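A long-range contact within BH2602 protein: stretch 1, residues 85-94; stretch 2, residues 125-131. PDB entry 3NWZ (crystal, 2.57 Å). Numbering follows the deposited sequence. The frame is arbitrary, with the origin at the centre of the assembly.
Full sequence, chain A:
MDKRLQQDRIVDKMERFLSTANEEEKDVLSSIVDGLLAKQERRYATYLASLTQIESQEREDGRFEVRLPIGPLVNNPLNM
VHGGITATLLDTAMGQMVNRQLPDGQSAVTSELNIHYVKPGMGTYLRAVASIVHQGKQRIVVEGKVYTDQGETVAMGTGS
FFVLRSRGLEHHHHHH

Stretch 1 (85-94) ITATLLDTAM
Stretch 2, residues 125-131: YLRAVAS

When a helix lies against a β-strand without sharing hydrogen bonds with it, the fit depends on side-chain size and on the alternation of the strand, and small residues let the two backbones come close. The contact between residues 85-94 and 125-131 of BH2602 protein is a compact example. The first stretch is helical throughout, within a helix that extends beyond it at both ends; phi stays between about -53° and -74° and psi between -29° and -55°. Its backbone hydrogen bonds are i to i-4, from Leu-89 N to Ile-85 O at 2.9 Å through to Met-94 N to Leu-90 O at 2.8 Å, apart from an additional weak one from Leu-89 N to Thr-86 O at 3.1 Å. The second stretch is an extended strand, with phi from -90° to -168° and psi from 101° to 159°. The N-to-C directions of the two axes differ by 40°, with a signed crossing angle of -40°, and the axes approach to 7.3 Å.

The register tightens along the pair. The CA atoms of Thr-86 and Leu-126 are 8.2 Å apart, those of Leu-90 and Ala-128 5.6 Å, and those of Met-94 and Ala-130 5.3 Å. On the strand, Leu-126, Ala-128 and Ala-130 direct their CA-to-CB bonds toward the helix, while the intervening Arg-127 and Val-129 point away, as does Ser-131.

Ala-128 has the most surface covered of any residue in the pair. Its single methyl meets three helical residues: Ala-128 CB is 3.6 Å from Leu-89 CG, 4.0 Å from Ala-93 CB and 4.2 Å from Leu-90 CA. The last distance brings the methyl against the helix backbone itself. Leu-90 sends its CA-to-CB bond sideways, although the end of its side chain comes nearer the strand; its chi1 of -121° lies between wells and its chi2 is t.

Leu-89 is the helix residue with the most covered area. Its CA-to-CB bond points toward the strand; with chi1 t (-175°) and chi2 p (63°), it spans two inward-facing strand positions: besides its contact with Ala-128, Leu-89 CD2 lies 3.7 Å from Leu-126 CB. Leu-126 adopts chi1 m (-66°) and chi2 t (-157°). At the wider end, Thr-86 OG1 comes within 4.4 Å of Leu-126 CD1, but this hydroxyl (chi1 m) finds its hydrogen bond elsewhere in the structure.

Ala-130 repeats the alanine theme two residues along the strand from Ala-128, where it meets Ala-93, one turn beyond Leu-89. Ala-130 CB is 4.1 Å from Ala-93 CB and closer still to the helix backbone, 3.9 Å from Ala-93 C and 3.7 Å from Met-94 N. Met-94, a selenomethionine, has its CA-to-CB bond sideways to the strand; chi1 m (-50°) puts Met-94 CG 3.9 Å from Ala-130 CB, and beyond it chi2 is t (178°) and chi3 is 113°, between wells.

No hydrogen bond crosses between the stretches, and the 343 Å² buried, summed over both sides, reflects largely apolar packing. Outside the contact, Thr-92 (chi1 m), its CA-to-CB bond sideways to the strand, donates from OG1 to Thr-88 O across a very short 2.5 Å, a bond internal to the helix.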

# COMPACT_ATOMS: atom_id res chain seq x y z
N ILE A 85 13.72 1.60 9.21
CA ILE A 85 14.67 0.52 8.99
C ILE A 85 13.88 -0.75 8.66
O ILE A 85 14.32 -1.59 7.89
CB ILE A 85 15.56 0.27 10.24
CG1 ILE A 85 16.46 1.48 10.51
CG2 ILE A 85 16.44 -0.95 10.02
CD1 ILE A 85 17.53 1.72 9.46
N THR A 86 12.69 -0.89 9.25
CA THR A 86 11.87 -2.05 8.97
C THR A 86 11.51 -2.07 7.49
O THR A 86 11.69 -3.09 6.80
CB THR A 86 10.56 -2.04 9.78
OG1 THR A 86 10.86 -1.91 11.18
CG2 THR A 86 9.81 -3.35 9.54
N ALA A 87 10.99 -0.94 7.01
CA ALA A 87 10.61 -0.79 5.60
C ALA A 87 11.79 -1.05 4.71
O ALA A 87 11.74 -1.87 3.79
CB ALA A 87 10.09 0.59 5.36
N THR A 88 12.87 -0.34 4.97
CA THR A 88 14.09 -0.48 4.19
C THR A 88 14.60 -1.92 4.13
O THR A 88 15.25 -2.30 3.16
CB THR A 88 15.17 0.45 4.75
OG1 THR A 88 14.72 1.80 4.58
CG2 THR A 88 16.48 0.28 4.02
N LEU A 89 14.33 -2.70 5.17
CA LEU A 89 14.75 -4.11 5.23
C LEU A 89 13.89 -4.94 4.30
O LEU A 89 14.41 -5.67 3.46
CB LEU A 89 14.61 -4.66 6.66
CG LEU A 89 15.11 -6.08 6.93
CD1 LEU A 89 16.62 -6.15 6.71
CD2 LEU A 89 14.77 -6.44 8.37
N LEU A 90 12.58 -4.82 4.45
CA LEU A 90 11.65 -5.56 3.60
C LEU A 90 12.01 -5.28 2.15
O LEU A 90 12.16 -6.19 1.35
CB LEU A 90 10.20 -5.12 3.87
CG LEU A 90 9.22 -6.19 4.33
CD1 LEU A 90 7.84 -5.59 4.44
CD2 LEU A 90 9.20 -7.36 3.34
N ASP A 91 12.17 -3.99 1.84
CA ASP A 91 12.54 -3.54 0.50
C ASP A 91 13.83 -4.24 0.05
O ASP A 91 13.94 -4.73 -1.07
CB ASP A 91 12.74 -2.02 0.51
CG ASP A 91 13.23 -1.47 -0.83
OD1 ASP A 91 12.50 -1.59 -1.84
OD2 ASP A 91 14.36 -0.92 -0.87
N THR A 92 14.81 -4.29 0.94
CA THR A 92 16.08 -4.91 0.63
C THR A 92 15.89 -6.39 0.31
O THR A 92 16.43 -6.90 -0.67
CB THR A 92 17.08 -4.73 1.78
OG1 THR A 92 17.21 -3.34 2.07
CG2 THR A 92 18.43 -5.21 1.39
N ALA A 93 15.11 -7.07 1.14
CA ALA A 93 14.82 -8.49 0.93
C ALA A 93 14.13 -8.67 -0.44
O ALA A 93 14.61 -9.41 -1.31
CB ALA A 93 13.93 -9.01 2.06
N MSE A 94 13.02 -7.95 -0.64
CA MSE A 94 12.27 -8.06 -1.88
C MSE A 94 13.10 -7.72 -3.10
O MSE A 94 12.85 -8.24 -4.21
CB MSE A 94 11.07 -7.15 -1.82
CG MSE A 94 10.27 -7.33 -0.57
SE MSE A 94 8.80 -6.11 -0.51
CE MSE A 94 7.36 -7.38 -0.66
N TYR A 125 17.58 -9.12 16.68
CA TYR A 125 17.72 -8.94 15.23
C TYR A 125 16.38 -9.10 14.52
O TYR A 125 15.46 -9.71 15.05
CB TYR A 125 18.71 -9.95 14.65
CG TYR A 125 18.20 -11.36 14.66
CD1 TYR A 125 18.51 -12.22 15.71
CD2 TYR A 125 17.35 -11.81 13.67
CE1 TYR A 125 17.98 -13.51 15.77
CE2 TYR A 125 16.80 -13.09 13.71
CZ TYR A 125 17.12 -13.93 14.77
OH TYR A 125 16.59 -15.19 14.82
N LEU A 126 16.28 -8.56 13.31
CA LEU A 126 15.06 -8.68 12.53
C LEU A 126 15.29 -9.65 11.37
O LEU A 126 16.43 -9.84 10.93
CB LEU A 126 14.60 -7.32 12.01
CG LEU A 126 14.16 -6.40 13.16
CD1 LEU A 126 13.22 -5.32 12.65
CD2 LEU A 126 13.45 -7.24 14.22
N ARG A 127 14.23 -10.28 10.90
CA ARG A 127 14.41 -11.24 9.82
C ARG A 127 13.35 -11.02 8.77
O ARG A 127 12.22 -11.44 8.96
CB ARG A 127 14.33 -12.68 10.37
CG ARG A 127 15.11 -13.69 9.55
CD ARG A 127 14.84 -15.12 10.02
NE ARG A 127 13.57 -15.65 9.53
CZ ARG A 127 12.64 -16.19 10.31
NH1 ARG A 127 12.84 -16.28 11.62
NH2 ARG A 127 11.51 -16.65 9.79
N ALA A 128 13.69 -10.36 7.68
CA ALA A 128 12.69 -10.14 6.64
C ALA A 128 12.73 -11.30 5.62
O ALA A 128 13.79 -11.73 5.19
CB ALA A 128 12.93 -8.77 5.94
N VAL A 129 11.55 -11.79 5.24
CA VAL A 129 11.47 -12.89 4.26
C VAL A 129 10.57 -12.53 3.10
O VAL A 129 9.40 -12.23 3.30
CB VAL A 129 10.94 -14.21 4.91
CG1 VAL A 129 11.02 -15.37 3.88
CG2 VAL A 129 11.72 -14.50 6.17
N ALA A 130 11.12 -12.59 1.89
CA ALA A 130 10.38 -12.23 0.69
C ALA A 130 10.18 -13.40 -0.28
O ALA A 130 11.02 -14.30 -0.37
CB ALA A 130 11.13 -11.06 -0.03
N SER A 131 9.07 -13.35 -1.03
CA SER A 131 8.74 -14.35 -2.05
C SER A 131 8.03 -13.74 -3.27
O SER A 131 7.18 -12.86 -3.15
CB SER A 131 7.87 -15.49 -1.47
OG SER A 131 6.53 -15.10 -1.21